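Local coordinates for 49 protein (Murid herpesvirus 4, PDB 6A4V) that interacts with the host enzyme poly(ADP-ribose) polymerase 1 and probably promotes virus replication through this interaction, at residues F39-L44 with S236-D241; I98-L103 with L217-Y222; S273-K278 with Q309-C314. All blocks are in the same frame, centred on the assembly; numbering follows the deposited sequence.

In the fold
The chain, largely helical, enters interaction 1 near its N terminus, where 39-44 leads into helix 44-57. This contact closes on 236-241, at the turn joining helix 213-235 to helix 238-262, near the centre of the chain. Nested inside that long loop is interaction 2, which brings helix 89-104 against helix 213-235; the centres of interactions 1 and 2 lie about 27 Å apart. Interaction 3 follows in series after interaction 1: its loop is short, formed by the successive helices 274-289 and 295-312 close to the C-terminal end of the model. Interactions 2 and 3 lie on opposite sides of the chain's centre, their centres about 55 Å apart, with interaction 1 tying the N-terminal segment to the middle.

Interaction 1 of 3, residues F39-L44 with S236-D241; sequences FYYPSL and SQFLLD
The rings of Tyr40 and Tyr41 receive Leu239 together with CB and the backbone O of Phe238. Leu239 CD2 makes an off-centre CH-pi contact with Tyr40, 4.3 Å from the ring centroid and 29° off the normal, while one face of Tyr41 is met by Phe238 O. The Phe238 ring has Ser236 CB over one face, displaced toward the rim. Phe230 meets Tyr40 edge-to-face, and the rings of Phe189 and Phe238 meet with their planes inclined. Leu239 reaches Tyr40 at about a right angle, and its other branch, CD1, lies 3.6 Å from Tyr40 O. Tyr41 crosses Phe238 at a slant, its OH 3.3 Å from Phe238 CB. Against Leu239 it places CD2, 4.0 Å from Leu239 CA. A chi1 of 56° sets the Tyr41 ring between its own backbone N and carbonyl carbon, turned toward the start of helix 238-262. No hydrogen bond joins the two segments; Tyr41 OH bonds Phe189 O, and Tyr40 OH bonds Glu86 OE2, so each phenol is fixed at its far end while its ring packs on the helix. Tyr40 and Tyr41 both pair with Met192, forming a classic beta bulge, and Leu79 touches both Tyr41 and Leu239, which places this buried contact between helix 61-85, the start of helix 238-262 and strand 192-193.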
loop_
_atom_site.group_PDB
_atom_site.type_symbol
_atom_site.label_atom_id
_atom_site.label_comp_id
_atom_site.label_asym_id
_atom_site.label_seq_id
_atom_site.Cartn_x
_atom_site.Cartn_y
_atom_site.Cartn_z
ATOM N N PHE B 39 -10.599 -5.492 3.447
ATOM C CA PHE B 39 -10.511 -6.255 4.647
ATOM C C PHE B 39 -9.191 -5.983 5.333
ATOM O O PHE B 39 -8.173 -5.695 4.700
ATOM C CB PHE B 39 -10.702 -7.729 4.347
ATOM C CG PHE B 39 -12.127 -8.110 4.027
ATOM C CD1 PHE B 39 -13.074 -8.215 5.035
ATOM C CD2 PHE B 39 -12.511 -8.368 2.719
ATOM C CE1 PHE B 39 -14.392 -8.508 4.731
ATOM C CE2 PHE B 39 -13.820 -8.724 2.426
ATOM C CZ PHE B 39 -14.751 -8.826 3.441
ATOM N N TYR B 40 -9.276 -5.934 6.645
ATOM C CA TYR B 40 -8.107 -5.978 7.459
ATOM C C TYR B 40 -7.526 -7.373 7.199
ATOM O O TYR B 40 -6.355 -7.519 6.997
ATOM C CB TYR B 40 -8.478 -5.656 8.915
ATOM C CG TYR B 40 -7.331 -5.313 9.838
ATOM C CD1 TYR B 40 -6.488 -4.258 9.552
ATOM C CD2 TYR B 40 -7.211 -5.915 11.088
ATOM C CE1 TYR B 40 -5.432 -3.939 10.394
ATOM C CE2 TYR B 40 -6.208 -5.566 11.973
ATOM C CZ TYR B 40 -5.302 -4.581 11.609
ATOM O OH TYR B 40 -4.257 -4.292 12.413
ATOM N N TYR B 41 -8.405 -8.380 7.222
ATOM C CA TYR B 41 -8.139 -9.649 6.639
ATOM C C TYR B 41 -9.463 -10.255 6.219
ATOM O O TYR B 41 -10.458 -10.084 6.912
ATOM C CB TYR B 41 -7.409 -10.585 7.622
ATOM C CG TYR B 41 -8.080 -10.825 8.953
ATOM C CD1 TYR B 41 -8.939 -11.911 9.130
ATOM C CD2 TYR B 41 -7.825 -10.008 10.051
ATOM C CE1 TYR B 41 -9.580 -12.139 10.333
ATOM C CE2 TYR B 41 -8.468 -10.206 11.261
ATOM C CZ TYR B 41 -9.333 -11.289 11.394
ATOM O OH TYR B 41 -9.952 -11.552 12.556
ATOM N N PRO B 42 -9.443 -11.090 5.162
ATOM C CA PRO B 42 -10.596 -11.890 4.753
ATOM C C PRO B 42 -10.686 -13.210 5.509
ATOM O O PRO B 42 -9.675 -13.672 6.132
ATOM C CB PRO B 42 -10.213 -12.102 3.275
ATOM C CG PRO B 42 -8.737 -12.330 3.319
ATOM C CD PRO B 42 -8.223 -11.396 4.381
ATOM N N SER B 43 -11.848 -13.858 5.433
ATOM C CA SER B 43 -12.033 -15.213 5.988
ATOM C C SER B 43 -11.455 -16.253 5.020
ATOM O O SER B 43 -11.663 -16.117 3.791
ATOM C CB SER B 43 -13.518 -15.491 6.164
ATOM O OG SER B 43 -14.196 -15.136 4.948
ATOM N N LEU B 44 -10.845 -17.326 5.528
ATOM C CA LEU B 44 -10.523 -18.517 4.654
ATOM C C LEU B 44 -11.779 -18.933 3.879
ATOM O O LEU B 44 -11.710 -19.314 2.704
ATOM C CB LEU B 44 -9.997 -19.707 5.459
ATOM C CG LEU B 44 -8.563 -19.576 5.976
ATOM C CD1 LEU B 44 -8.288 -20.566 7.101
ATOM C CD2 LEU B 44 -7.545 -19.752 4.865
ATOM N N SER B 236 -5.709 -10.245 20.382
ATOM C CA SER B 236 -5.766 -11.677 20.103
ATOM C C SER B 236 -4.903 -12.040 18.875
ATOM O O SER B 236 -4.927 -13.186 18.389
ATOM C CB SER B 236 -7.234 -12.089 19.934
ATOM O OG SER B 236 -8.093 -11.429 20.900
ATOM N N GLN B 237 -4.194 -11.054 18.304
ATOM C CA GLN B 237 -3.302 -11.251 17.168
ATOM C C GLN B 237 -3.978 -11.976 15.985
ATOM O O GLN B 237 -3.292 -12.728 15.218
ATOM C CB GLN B 237 -2.071 -11.983 17.699
ATOM C CG GLN B 237 -1.199 -11.014 18.505
ATOM C CD GLN B 237 0.199 -11.504 18.772
ATOM O OE1 GLN B 237 1.154 -11.060 18.137
ATOM N NE2 GLN B 237 0.324 -12.421 19.724
ATOM N N PHE B 238 -5.257 -11.698 15.747
ATOM C CA PHE B 238 -5.979 -12.369 14.590
ATOM C C PHE B 238 -5.329 -11.985 13.250
ATOM O O PHE B 238 -5.221 -12.807 12.407
ATOM C CB PHE B 238 -7.489 -12.099 14.605
ATOM C CG PHE B 238 -8.261 -12.615 15.820
ATOM C CD1 PHE B 238 -7.863 -13.745 16.525
ATOM C CD2 PHE B 238 -9.400 -11.957 16.267
ATOM C CE1 PHE B 238 -8.580 -14.195 17.640
ATOM C CE2 PHE B 238 -10.158 -12.438 17.343
ATOM C CZ PHE B 238 -9.734 -13.537 18.041
ATOM N N LEU B 239 -4.777 -10.774 13.080
ATOM C CA LEU B 239 -4.189 -10.468 11.744
ATOM C C LEU B 239 -2.957 -11.349 11.501
ATOM O O LEU B 239 -2.786 -11.916 10.366
ATOM C CB LEU B 239 -3.903 -8.972 11.614
ATOM C CG LEU B 239 -3.010 -8.533 10.455
ATOM C CD1 LEU B 239 -3.671 -8.779 9.120
ATOM C CD2 LEU B 239 -2.656 -7.074 10.600
ATOM N N LEU B 240 -2.074 -11.440 12.489
ATOM C CA LEU B 240 -0.857 -12.414 12.365
ATOM C C LEU B 240 -1.293 -13.844 12.051
ATOM O O LEU B 240 -0.787 -14.434 11.093
ATOM C CB LEU B 240 -0.014 -12.353 13.627
ATOM C CG LEU B 240 1.165 -13.342 13.813
ATOM C CD1 LEU B 240 2.248 -13.164 12.783
ATOM C CD2 LEU B 240 1.751 -13.102 15.210
ATOM N N ASP B 241 -2.269 -14.362 12.791
ATOM C CA ASP B 241 -2.808 -15.678 12.502
ATOM C C ASP B 241 -3.174 -15.783 11.025
ATOM O O ASP B 241 -2.887 -16.754 10.325
ATOM C CB ASP B 241 -4.076 -16.000 13.285
ATOM C CG ASP B 241 -3.816 -16.298 14.757
ATOM O OD1 ASP B 241 -2.627 -16.494 15.114
ATOM O OD2 ASP B 241 -4.804 -16.319 15.534
#

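Interaction 2 of 3, residues I98-L103 with L217-Y222; sequences IRHLTL and LNVLVY
His100 and Leu220 are the closest CA pair between 98-103 and 217-222, two nearly antiparallel helical segments, at 7.0 Å. The axes of these segments come within 10.6 Å at an angle of 162°. A chi1 of -159° sends the imidazole of His100 across the interface to Leu220 and Val219. Its CD2 is 3.9 Å from Leu220 CB, and NE2 hydrogen-bonds Gly216 O, so a polar ring set among aliphatic neighbours grips the backbone of the facing helix. The modelled spacing between His100 and Val219 is too tight to be real, and the closeness of that pair is doubtful. Leu101 adds a looser apolar contact, its CD2 4.3 Å from Leu220 CD2. Within helix 89-104, Thr102 OG1 donates to Arg99 O, sharing that carbonyl with Leu103 N. Arg99 itself turns from this interface to the second subunit, where its NH1 forms a salt bridge with Glu300 of that subunit. Leu101 also packs on Leu124 of helix 111-126, and Leu220 on Leu142 of helix 131-146. These are two near-antiparallel helices of a helical bundle, packed around a histidine that also bonds the facing backbone.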
loop_
_atom_site.group_PDB
_atom_site.type_symbol
_atom_site.label_atom_id
_atom_site.label_comp_id
_atom_site.label_asym_id
_atom_site.label_seq_id
_atom_site.Cartn_x
_atom_site.Cartn_y
_atom_site.Cartn_z
ATOM N N ILE B 98 -10.691 10.704 21.262
ATOM C CA ILE B 98 -10.351 11.898 21.948
ATOM C C ILE B 98 -10.730 13.141 21.143
ATOM O O ILE B 98 -10.898 14.209 21.769
ATOM C CB ILE B 98 -8.846 12.062 22.235
ATOM C CG1 ILE B 98 -8.393 11.116 23.331
ATOM C CG2 ILE B 98 -8.623 13.511 22.611
ATOM C CD1 ILE B 98 -6.892 11.021 23.539
ATOM N N ARG B 99 -10.592 13.077 19.815
ATOM C CA ARG B 99 -10.843 14.243 18.972
ATOM C C ARG B 99 -12.341 14.468 18.935
ATOM O O ARG B 99 -12.818 15.596 19.137
ATOM C CB ARG B 99 -10.298 14.111 17.541
ATOM C CG ARG B 99 -9.129 15.044 17.239
ATOM C CD ARG B 99 -8.567 15.008 15.817
ATOM N NE ARG B 99 -7.741 13.836 15.510
ATOM C CZ ARG B 99 -8.143 12.785 14.788
ATOM N NH1 ARG B 99 -9.307 12.816 14.161
ATOM N NH2 ARG B 99 -7.354 11.730 14.631
ATOM N N HIS B 100 -13.079 13.394 18.668
ATOM C CA HIS B 100 -14.540 13.443 18.692
ATOM C C HIS B 100 -15.103 13.944 20.026
ATOM O O HIS B 100 -16.141 14.588 20.041
ATOM C CB HIS B 100 -15.094 12.057 18.508
ATOM C CG HIS B 100 -16.478 12.131 18.036
ATOM N ND1 HIS B 100 -16.748 12.730 16.860
ATOM C CD2 HIS B 100 -17.649 11.677 18.543
ATOM C CE1 HIS B 100 -18.046 12.633 16.602
ATOM N NE2 HIS B 100 -18.644 12.020 17.644
ATOM N N LEU B 101 -14.424 13.631 21.141
ATOM C CA LEU B 101 -14.880 14.061 22.466
ATOM C C LEU B 101 -14.732 15.588 22.582
ATOM O O LEU B 101 -15.677 16.241 23.040
ATOM C CB LEU B 101 -14.126 13.337 23.596
ATOM C CG LEU B 101 -14.404 11.830 23.734
ATOM C CD1 LEU B 101 -13.358 11.171 24.624
ATOM C CD2 LEU B 101 -15.800 11.539 24.290
ATOM N N THR B 102 -13.566 16.141 22.193
ATOM C CA THR B 102 -13.329 17.581 22.269
ATOM C C THR B 102 -14.388 18.286 21.405
ATOM O O THR B 102 -15.056 19.193 21.855
ATOM C CB THR B 102 -11.906 17.989 21.869
ATOM O OG1 THR B 102 -11.809 17.441 20.561
ATOM C CG2 THR B 102 -10.790 17.506 22.780
ATOM N N LEU B 103 -14.612 17.792 20.195
ATOM C CA LEU B 103 -15.675 18.293 19.371
ATOM C C LEU B 103 -17.013 18.308 20.124
ATOM O O LEU B 103 -17.809 19.220 19.935
ATOM C CB LEU B 103 -15.788 17.418 18.122
ATOM C CG LEU B 103 -17.009 17.677 17.239
ATOM C CD1 LEU B 103 -16.819 17.011 15.885
ATOM C CD2 LEU B 103 -18.313 17.206 17.888
ATOM N N LEU B 217 -23.531 11.629 18.702
ATOM C CA LEU B 217 -23.501 10.522 19.669
ATOM C C LEU B 217 -23.573 9.184 18.944
ATOM O O LEU B 217 -22.834 8.285 19.299
ATOM C CB LEU B 217 -24.608 10.693 20.714
ATOM C CG LEU B 217 -24.314 11.806 21.727
ATOM C CD1 LEU B 217 -25.262 11.762 22.898
ATOM C CD2 LEU B 217 -22.892 11.742 22.239
ATOM N N ASN B 218 -24.406 9.089 17.903
ATOM C CA ASN B 218 -24.360 7.952 17.010
ATOM C C ASN B 218 -22.910 7.655 16.577
ATOM O O ASN B 218 -22.474 6.512 16.533
ATOM C CB ASN B 218 -25.309 8.168 15.828
ATOM C CG ASN B 218 -26.748 7.829 16.162
ATOM O OD1 ASN B 218 -27.043 7.361 17.260
ATOM N ND2 ASN B 218 -27.656 8.048 15.225
ATOM N N VAL B 219 -22.157 8.702 16.255
ATOM C CA VAL B 219 -20.808 8.587 15.761
ATOM C C VAL B 219 -19.890 8.145 16.907
ATOM O O VAL B 219 -18.959 7.371 16.705
ATOM C CB VAL B 219 -20.347 9.934 15.166
ATOM C CG1 VAL B 219 -18.836 10.100 15.148
ATOM C CG2 VAL B 219 -20.900 10.148 13.774
ATOM N N LEU B 220 -20.091 8.708 18.094
ATOM C CA LEU B 220 -19.285 8.289 19.243
ATOM C C LEU B 220 -19.455 6.796 19.468
ATOM O O LEU B 220 -18.519 6.075 19.809
ATOM C CB LEU B 220 -19.731 8.997 20.509
ATOM C CG LEU B 220 -18.945 8.559 21.739
ATOM C CD1 LEU B 220 -17.445 8.607 21.468
ATOM C CD2 LEU B 220 -19.293 9.431 22.932
ATOM N N VAL B 221 -20.701 6.363 19.304
ATOM C CA VAL B 221 -21.067 5.047 19.603
ATOM C C VAL B 221 -20.303 4.145 18.658
ATOM O O VAL B 221 -19.786 3.107 19.059
ATOM C CB VAL B 221 -22.577 4.814 19.426
ATOM C CG1 VAL B 221 -22.862 3.361 19.098
ATOM C CG2 VAL B 221 -23.363 5.247 20.633
ATOM N N TYR B 222 -20.382 4.516 17.384
ATOM C CA TYR B 222 -19.869 3.701 16.284
ATOM C C TYR B 222 -18.357 3.552 16.481
ATOM O O TYR B 222 -17.844 2.475 16.418
ATOM C CB TYR B 222 -20.225 4.387 14.963
ATOM C CG TYR B 222 -19.575 3.848 13.716
ATOM C CD1 TYR B 222 -20.205 2.878 12.948
ATOM C CD2 TYR B 222 -18.369 4.352 13.258
ATOM C CE1 TYR B 222 -19.646 2.420 11.770
ATOM C CE2 TYR B 222 -17.811 3.918 12.064
ATOM C CZ TYR B 222 -18.439 2.923 11.329
ATOM O OH TYR B 222 -17.913 2.447 10.154
#

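Interaction 3 of 3, residues S273-K278 with Q309-C314; sequences SVVWAK and QIYIKC
Val274 and Val275, in the first turn of helix 274-289, press on the ring of Tyr311 near the end of helix 295-312. Ser273 precedes them at the N-cap position; its carbonyl accepts from Ala277 N at 3.3 Å, while its side chain makes no capping bond. Val274 follows, directed at the other helix. Its CG1 methyl sits over the centre of one face of the Tyr311 ring in a CH-pi contact, although the modelled approach is shorter than such groups allow and its exact spacing is doubtful. Val274 also packs on Phe211 of the second subunit. Val275 reaches the same ring from another direction, roughly at right angles: its CG2 is 3.6 Å from Tyr311 CE1, and its side chain also touches Val261 of helix 238-262. A chi1 of -162° swings the Tyr311 ring out toward helix 274-289. Tyr311 of helix 295-312 thus packs against the first turn of helix 274-289, the two helices forming a roughly antiparallel helical hairpin pinned where the first starts and the second ends. That second helix gives way at Lys313, the centre of an inverse gamma turn in which Cys314 N bonds Ile312 O. Further along the first segment, Trp276 turns to the exterior, with Ser273 CB at the edge of its ring, and its carbonyl accepts from Arg106 NH2 of the second subunit. Lys278 N bonds Val274 O at 2.9 Å in the first turn of the helix, and the Lys278 side chain ends in a salt bridge to Glu206 of the second subunit.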
loop_
_atom_site.group_PDB
_atom_site.type_symbol
_atom_site.label_atom_id
_atom_site.label_comp_id
_atom_site.label_asym_id
_atom_site.label_seq_id
_atom_site.Cartn_x
_atom_site.Cartn_y
_atom_site.Cartn_z
ATOM N N SER B 273 13.078 -23.633 -22.015
ATOM C CA SER B 273 11.643 -23.626 -21.675
ATOM C C SER B 273 11.381 -22.530 -20.636
ATOM O O SER B 273 11.779 -22.654 -19.473
ATOM C CB SER B 273 11.197 -24.981 -21.168
ATOM O OG SER B 273 9.813 -24.982 -20.845
ATOM N N VAL B 274 10.710 -21.454 -21.059
ATOM C CA VAL B 274 10.518 -20.267 -20.202
ATOM C C VAL B 274 9.570 -20.589 -19.024
ATOM O O VAL B 274 9.586 -19.866 -18.015
ATOM C CB VAL B 274 10.051 -19.042 -21.022
ATOM C CG1 VAL B 274 8.616 -19.177 -21.486
ATOM C CG2 VAL B 274 10.234 -17.719 -20.284
ATOM N N VAL B 275 8.752 -21.648 -19.144
ATOM C CA VAL B 275 7.951 -22.153 -18.018
ATOM C C VAL B 275 8.900 -22.600 -16.899
ATOM O O VAL B 275 8.866 -22.061 -15.789
ATOM C CB VAL B 275 7.019 -23.312 -18.419
ATOM C CG1 VAL B 275 6.297 -23.899 -17.213
ATOM C CG2 VAL B 275 6.015 -22.885 -19.469
ATOM N N TRP B 276 9.753 -23.577 -17.214
ATOM C CA TRP B 276 10.689 -24.176 -16.250
ATOM C C TRP B 276 11.535 -23.100 -15.555
ATOM O O TRP B 276 11.910 -23.273 -14.383
ATOM C CB TRP B 276 11.552 -25.238 -16.942
ATOM C CG TRP B 276 10.767 -26.477 -17.255
ATOM C CD1 TRP B 276 10.406 -26.973 -18.480
ATOM C CD2 TRP B 276 10.186 -27.354 -16.280
ATOM N NE1 TRP B 276 9.663 -28.113 -18.332
ATOM C CE2 TRP B 276 9.513 -28.371 -16.992
ATOM C CE3 TRP B 276 10.183 -27.374 -14.880
ATOM C CZ2 TRP B 276 8.842 -29.403 -16.336
ATOM C CZ3 TRP B 276 9.522 -28.393 -14.234
ATOM C CH2 TRP B 276 8.864 -29.392 -14.957
ATOM N N ALA B 277 11.778 -21.995 -16.277
ATOM C CA ALA B 277 12.586 -20.848 -15.851
ATOM C C ALA B 277 11.847 -19.920 -14.878
ATOM O O ALA B 277 12.410 -19.469 -13.864
ATOM C CB ALA B 277 13.002 -20.072 -17.078
ATOM N N LYS B 278 10.638 -19.520 -15.281
ATOM C CA LYS B 278 9.760 -18.792 -14.452
ATOM C C LYS B 278 9.440 -19.641 -13.219
ATOM O O LYS B 278 9.464 -19.122 -12.090
ATOM C CB LYS B 278 8.523 -18.340 -15.237
ATOM C CG LYS B 278 8.792 -17.193 -16.201
ATOM C CD LYS B 278 7.565 -16.597 -16.898
ATOM C CE LYS B 278 7.928 -15.504 -17.889
ATOM N NZ LYS B 278 8.416 -14.278 -17.213
ATOM N N GLN B 309 1.100 -17.233 -16.602
ATOM C CA GLN B 309 -0.165 -17.167 -17.293
ATOM C C GLN B 309 0.060 -16.800 -18.765
ATOM O O GLN B 309 -0.552 -17.370 -19.657
ATOM C CB GLN B 309 -1.110 -16.140 -16.649
ATOM C CG GLN B 309 -2.021 -16.744 -15.584
ATOM C CD GLN B 309 -2.856 -15.768 -14.783
ATOM O OE1 GLN B 309 -3.691 -16.173 -13.972
ATOM N NE2 GLN B 309 -2.644 -14.474 -14.986
ATOM N N ILE B 310 0.884 -15.791 -19.025
ATOM C CA ILE B 310 0.928 -15.325 -20.365
ATOM C C ILE B 310 1.491 -16.469 -21.206
ATOM O O ILE B 310 0.886 -16.838 -22.181
ATOM C CB ILE B 310 1.690 -13.992 -20.505
ATOM C CG1 ILE B 310 0.849 -12.806 -20.017
ATOM C CG2 ILE B 310 2.190 -13.773 -21.933
ATOM C CD1 ILE B 310 -0.627 -12.873 -20.373
ATOM N N TYR B 311 2.588 -17.085 -20.762
ATOM C CA TYR B 311 3.181 -18.158 -21.536
ATOM C C TYR B 311 2.218 -19.351 -21.701
ATOM O O TYR B 311 1.960 -19.744 -22.845
ATOM C CB TYR B 311 4.517 -18.611 -20.951
ATOM C CG TYR B 311 5.338 -19.386 -21.950
ATOM C CD1 TYR B 311 5.443 -20.767 -21.875
ATOM C CD2 TYR B 311 5.958 -18.746 -23.018
ATOM C CE1 TYR B 311 6.187 -21.489 -22.800
ATOM C CE2 TYR B 311 6.697 -19.452 -23.957
ATOM C CZ TYR B 311 6.816 -20.827 -23.842
ATOM O OH TYR B 311 7.562 -21.525 -24.741
ATOM N N ILE B 312 1.699 -19.933 -20.600
ATOM C CA ILE B 312 0.918 -21.223 -20.667
ATOM C C ILE B 312 -0.260 -21.088 -21.651
ATOM O O ILE B 312 -0.564 -22.062 -22.353
ATOM C CB ILE B 312 0.420 -21.758 -19.301
ATOM C CG1 ILE B 312 -0.599 -20.819 -18.647
ATOM C CG2 ILE B 312 1.572 -22.134 -18.368
ATOM C CD1 ILE B 312 -2.054 -21.251 -18.796
ATOM N N LYS B 313 -0.901 -19.908 -21.713
ATOM C CA LYS B 313 -1.950 -19.625 -22.718
ATOM C C LYS B 313 -1.315 -19.565 -24.120
ATOM O O LYS B 313 -1.236 -18.493 -24.731
ATOM C CB LYS B 313 -2.747 -18.356 -22.373
ATOM C CG LYS B 313 -4.172 -18.603 -21.886
ATOM C CD LYS B 313 -5.031 -19.410 -22.860
ATOM C CE LYS B 313 -6.429 -19.711 -22.353
ATOM N NZ LYS B 313 -7.368 -18.605 -22.657
ATOM N N CYS B 314 -0.897 -20.749 -24.612
ATOM C CA CYS B 314 -0.284 -21.000 -25.940
ATOM C C CYS B 314 0.341 -22.400 -25.957
ATOM O O CYS B 314 -0.317 -23.378 -25.601
ATOM C CB CYS B 314 0.769 -19.958 -26.307
ATOM S SG CYS B 314 0.070 -18.498 -27.121
#